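Local coordinates for leucine aminopeptidase 2 (Saccharomyces cerevisiae, PDB 2XQ0), which cleaves di- and tripeptides by preference as a zinc-dependent aminopeptidase of the M1 family and shows low epoxide hydrolase activity in vitro, at residues S215-G220 against D234-F239; R222-T227 against T261-V266. All coordinates share one frame; numbering follows the deposited sequence.

Contact 1. Residues S215-G220 against D234-F239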
# COMPACT_ATOMS: atom_id res chain seq x y z
N SER A 215 11.29 -9.03 -18.71
CA SER A 215 12.27 -8.24 -19.43
C SER A 215 12.27 -6.87 -18.79
O SER A 215 11.51 -6.62 -17.86
CB SER A 215 11.95 -8.19 -20.93
OG SER A 215 10.56 -8.13 -21.18
N SER A 216 13.16 -6.00 -19.25
CA SER A 216 13.34 -4.70 -18.63
C SER A 216 13.71 -3.63 -19.66
O SER A 216 14.20 -3.95 -20.76
CB SER A 216 14.42 -4.78 -17.57
OG SER A 216 15.68 -4.95 -18.19
N ALA A 217 13.47 -2.38 -19.30
CA ALA A 217 13.71 -1.23 -20.18
C ALA A 217 13.97 0.02 -19.33
O ALA A 217 13.35 0.21 -18.29
CB ALA A 217 12.52 -0.99 -21.09
N PRO A 218 14.90 0.87 -19.78
CA PRO A 218 15.19 2.06 -18.98
C PRO A 218 14.05 3.07 -18.97
O PRO A 218 13.45 3.35 -20.00
CB PRO A 218 16.40 2.66 -19.68
CG PRO A 218 16.29 2.16 -21.14
CD PRO A 218 15.75 0.76 -20.98
N ILE A 219 13.75 3.63 -17.80
CA ILE A 219 12.76 4.71 -17.73
C ILE A 219 13.36 5.99 -17.18
O ILE A 219 12.66 6.96 -16.98
CB ILE A 219 11.53 4.32 -16.88
CG1 ILE A 219 11.97 3.70 -15.53
CG2 ILE A 219 10.66 3.35 -17.65
CD1 ILE A 219 10.81 3.30 -14.63
N GLY A 220 14.67 5.98 -16.95
CA GLY A 220 15.36 7.17 -16.48
C GLY A 220 16.81 6.84 -16.22
O GLY A 220 17.20 5.68 -16.32
N ASP A 234 4.76 -0.52 -23.40
CA ASP A 234 3.69 0.32 -22.86
C ASP A 234 4.11 0.87 -21.49
O ASP A 234 3.84 2.04 -21.17
CB ASP A 234 2.39 -0.47 -22.71
CG ASP A 234 1.72 -0.77 -24.04
OD1 ASP A 234 1.96 -0.03 -25.01
OD2 ASP A 234 0.94 -1.74 -24.11
N CYS A 235 4.73 0.03 -20.68
CA CYS A 235 5.15 0.43 -19.34
C CYS A 235 6.24 1.48 -19.43
O CYS A 235 6.22 2.47 -18.72
CB CYS A 235 5.67 -0.78 -18.57
SG CYS A 235 4.37 -1.92 -18.11
N GLN A 236 7.19 1.27 -20.34
CA GLN A 236 8.28 2.22 -20.51
C GLN A 236 7.76 3.60 -20.87
O GLN A 236 8.20 4.62 -20.31
CB GLN A 236 9.28 1.72 -21.57
CG GLN A 236 10.53 2.57 -21.69
CD GLN A 236 11.43 2.13 -22.82
OE1 GLN A 236 10.98 1.49 -23.77
NE2 GLN A 236 12.70 2.46 -22.73
N TRP A 237 6.79 3.64 -21.77
CA TRP A 237 6.26 4.93 -22.19
C TRP A 237 5.54 5.60 -21.02
O TRP A 237 5.62 6.81 -20.86
CB TRP A 237 5.30 4.77 -23.38
CG TRP A 237 4.78 6.10 -23.87
CD1 TRP A 237 5.34 6.90 -24.82
CD2 TRP A 237 3.59 6.77 -23.43
NE1 TRP A 237 4.58 8.04 -24.99
CE2 TRP A 237 3.50 7.97 -24.15
CE3 TRP A 237 2.59 6.46 -22.50
CZ2 TRP A 237 2.45 8.88 -23.97
CZ3 TRP A 237 1.55 7.36 -22.31
CH2 TRP A 237 1.49 8.56 -23.05
N GLU A 238 4.87 4.81 -20.20
CA GLU A 238 4.03 5.39 -19.15
C GLU A 238 4.88 6.08 -18.08
O GLU A 238 4.44 7.06 -17.48
CB GLU A 238 3.12 4.34 -18.52
CG GLU A 238 1.90 4.91 -17.78
CD GLU A 238 0.67 5.06 -18.70
OE1 GLU A 238 0.70 4.55 -19.83
OE2 GLU A 238 -0.33 5.68 -18.28
N PHE A 239 6.10 5.60 -17.88
CA PHE A 239 6.92 6.03 -16.74
C PHE A 239 8.10 6.90 -17.14
O PHE A 239 8.65 7.64 -16.32
CB PHE A 239 7.48 4.81 -16.00
CG PHE A 239 6.43 3.97 -15.33
CD1 PHE A 239 5.39 4.56 -14.63
CD2 PHE A 239 6.50 2.59 -15.38
CE1 PHE A 239 4.43 3.78 -14.01
CE2 PHE A 239 5.55 1.82 -14.75
CZ PHE A 239 4.51 2.41 -14.07
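The side-chain amide of Q236 reaches from the helix to the sheet, where NE2 donates to P218 O at 3.0 Å with an N-H...O angle of 157°. It joins the outermost strand of a mixed sheet to helix 229-239, part of the beta-alpha-beta crossover that leads from strand 223-227 to strand 264-266. Strand 215-220 and the helix segment run nearly parallel (8°), their axes 8.0 Å apart. CG of Q236 stands anti to the backbone N (chi1 -173°), and the chain stays extended beyond it, which carries the amide across this gap. The acceptor lies close to the amide plane and the donor within the carbonyl plane of P218. OE1 is taken by K233 NZ, one turn earlier on the helix, so both ends of the amide are held and its rotation is fixed. A217 CB packs against Q236 CD at 3.7 Å, and the P218 ring carbons CG and CD lie beside Q236 NE2. An alanine in place of Q236 would probably leave P218 O and K233 NZ each without this partner and open a gap beside A217 CB. Deeper in, the contact turns apolar. I219 and F239 run alongside each other in the same direction, and the F239 side chain continues onto I264 and V266 of strand 264-266, the next but one in the sheet. The side chain of F239 is about 9 Å from that of E302, the proton acceptor. I219 opens a classic beta bulge, in which it and G220 both face S223. Both of its branches touch the root of the phenylalanine: I219 CG2 comes within 3.9 Å of F239 CB, CD1 meets the same carbon at an equal distance, and CG2 also rests against the backbone O of Q236.

Contact 2. Residues R222-T227 against T261-V266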
# COMPACT_ATOMS: atom_id res chain seq x y z
N ARG A 222 18.45 6.56 -13.55
CA ARG A 222 18.70 5.60 -12.49
C ARG A 222 17.49 4.71 -12.26
O ARG A 222 17.28 4.21 -11.16
CB ARG A 222 19.13 6.29 -11.19
CG ARG A 222 18.16 7.35 -10.75
CD ARG A 222 18.65 8.13 -9.53
NE ARG A 222 18.07 9.48 -9.52
CZ ARG A 222 18.20 10.34 -8.53
NH1 ARG A 222 18.88 10.01 -7.44
NH2 ARG A 222 17.65 11.54 -8.63
N SER A 223 16.72 4.48 -13.31
CA SER A 223 15.46 3.75 -13.20
C SER A 223 15.20 2.79 -14.35
O SER A 223 15.37 3.13 -15.50
CB SER A 223 14.29 4.73 -13.08
OG SER A 223 14.40 5.50 -11.90
N THR A 224 14.75 1.60 -14.01
CA THR A 224 14.45 0.61 -15.02
C THR A 224 13.09 0.04 -14.70
O THR A 224 12.75 -0.13 -13.54
CB THR A 224 15.47 -0.52 -14.96
OG1 THR A 224 16.79 0.03 -15.08
CG2 THR A 224 15.21 -1.55 -16.04
N VAL A 225 12.29 -0.25 -15.71
CA VAL A 225 11.04 -0.97 -15.45
C VAL A 225 11.16 -2.45 -15.86
O VAL A 225 11.80 -2.77 -16.86
CB VAL A 225 9.83 -0.30 -16.13
CG1 VAL A 225 9.99 -0.29 -17.66
CG2 VAL A 225 8.53 -1.01 -15.73
N TYR A 226 10.56 -3.33 -15.05
CA TYR A 226 10.54 -4.77 -15.30
C TYR A 226 9.09 -5.20 -15.48
O TYR A 226 8.22 -4.73 -14.78
CB TYR A 226 11.15 -5.52 -14.11
CG TYR A 226 12.63 -5.30 -13.96
CD1 TYR A 226 13.54 -6.17 -14.54
CD2 TYR A 226 13.12 -4.21 -13.23
CE1 TYR A 226 14.90 -5.97 -14.41
CE2 TYR A 226 14.48 -4.00 -13.10
CZ TYR A 226 15.37 -4.89 -13.70
OH TYR A 226 16.73 -4.70 -13.59
N THR A 227 8.83 -6.06 -16.46
CA THR A 227 7.48 -6.60 -16.65
C THR A 227 7.49 -7.69 -17.71
O THR A 227 8.55 -8.05 -18.22
CB THR A 227 6.44 -5.51 -17.03
OG1 THR A 227 5.12 -6.09 -17.02
CG2 THR A 227 6.73 -4.93 -18.39
N THR A 261 19.44 2.84 -7.18
CA THR A 261 18.48 2.79 -8.27
C THR A 261 17.07 2.94 -7.71
O THR A 261 16.84 2.67 -6.53
CB THR A 261 18.56 1.47 -9.02
OG1 THR A 261 18.33 0.40 -8.09
CG2 THR A 261 19.95 1.30 -9.65
N TYR A 262 16.17 3.43 -8.55
CA TYR A 262 14.74 3.36 -8.27
C TYR A 262 14.04 2.62 -9.41
O TYR A 262 13.76 3.21 -10.47
CB TYR A 262 14.12 4.74 -8.08
CG TYR A 262 12.66 4.59 -7.70
CD1 TYR A 262 12.29 4.36 -6.38
CD2 TYR A 262 11.67 4.59 -8.67
CE1 TYR A 262 10.95 4.19 -6.04
CE2 TYR A 262 10.33 4.41 -8.33
CZ TYR A 262 9.98 4.21 -7.02
OH TYR A 262 8.65 4.03 -6.70
N ASP A 263 13.76 1.34 -9.21
CA ASP A 263 13.21 0.51 -10.28
C ASP A 263 11.77 0.18 -9.98
O ASP A 263 11.35 0.23 -8.83
CB ASP A 263 14.02 -0.78 -10.41
CG ASP A 263 15.43 -0.54 -10.93
OD1 ASP A 263 15.71 0.55 -11.49
OD2 ASP A 263 16.25 -1.47 -10.80
N ILE A 264 11.02 -0.17 -11.02
CA ILE A 264 9.61 -0.54 -10.88
C ILE A 264 9.33 -1.90 -11.53
O ILE A 264 9.70 -2.12 -12.67
CB ILE A 264 8.72 0.53 -11.52
CG1 ILE A 264 8.98 1.89 -10.87
CG2 ILE A 264 7.22 0.12 -11.45
CD1 ILE A 264 8.37 3.05 -11.62
N LEU A 265 8.70 -2.80 -10.78
CA LEU A 265 8.19 -4.06 -11.34
C LEU A 265 6.71 -3.90 -11.60
O LEU A 265 5.95 -3.67 -10.66
CB LEU A 265 8.39 -5.22 -10.34
CG LEU A 265 7.67 -6.53 -10.71
CD1 LEU A 265 8.25 -7.11 -11.97
CD2 LEU A 265 7.74 -7.57 -9.57
N VAL A 266 6.29 -4.00 -12.86
CA VAL A 266 4.87 -3.93 -13.17
C VAL A 266 4.36 -5.35 -13.18
O VAL A 266 4.69 -6.14 -14.07
CB VAL A 266 4.56 -3.22 -14.51
CG1 VAL A 266 3.08 -3.34 -14.83
CG2 VAL A 266 4.97 -1.73 -14.44
O HOH W 1 17.88 0.86 -12.75
O HOH W 2 17.95 -2.29 -12.49
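CG of D263 stands anti to its own carbonyl carbon (chi1 -68°) and OG1 of T224 does the same (chi1 -55°), which sets each beside its own backbone N, the two side chains running alongside each other at the entrance to a parallel strand pair joined by a beta-alpha-beta crossover. T224 N donates to D263 OD1 at 2.9 Å, bent to 138° and coming from above the carboxylate plane. One water donates to OD1 and also binds T224 OG1, while a second joins OD2 to Y226 OH; OD2 itself lies in the ring plane at the Y226 edge, 3.9 Å from CE2. Beyond D263 the backbones alternate regularly: I264 N to T224 O, Y226 N to I264 O and V266 N to Y226 O. S223 OG adds a bond on a lone pair of Y262 O (2.8 Å), and the Y262 side chain reaches E302, the proton acceptor of the active site, while its OH bonds to T282 OG1. V225 and I264 share a sheet face, where V225 CG2 meets V266 CG2 at 3.9 Å. At the far end T227 OG1 donates to V266 O over 3.0 Å, tilted from the carbonyl plane.

Both contacts involve one sheet and elements of one crossover: the helix in contact 1, the two strands in contact 2. Strand 223-227 is the shared neighbour: probable hydrogen bonds from V225 N to A217 O and from S215 N to T227 O tie it antiparallel to strand 215-220, while strand 264-266 runs parallel on its other side. Contact 2 lies inside the sheet and rests on backbone bonds, with a hydrated carboxylate at its start. Contact 1 is at the sheet edge, where a helix packs on a face: one side-chain amide spans its more exposed side and apolar carbons fill its buried part. The two meet where I219 touches V225 and I264.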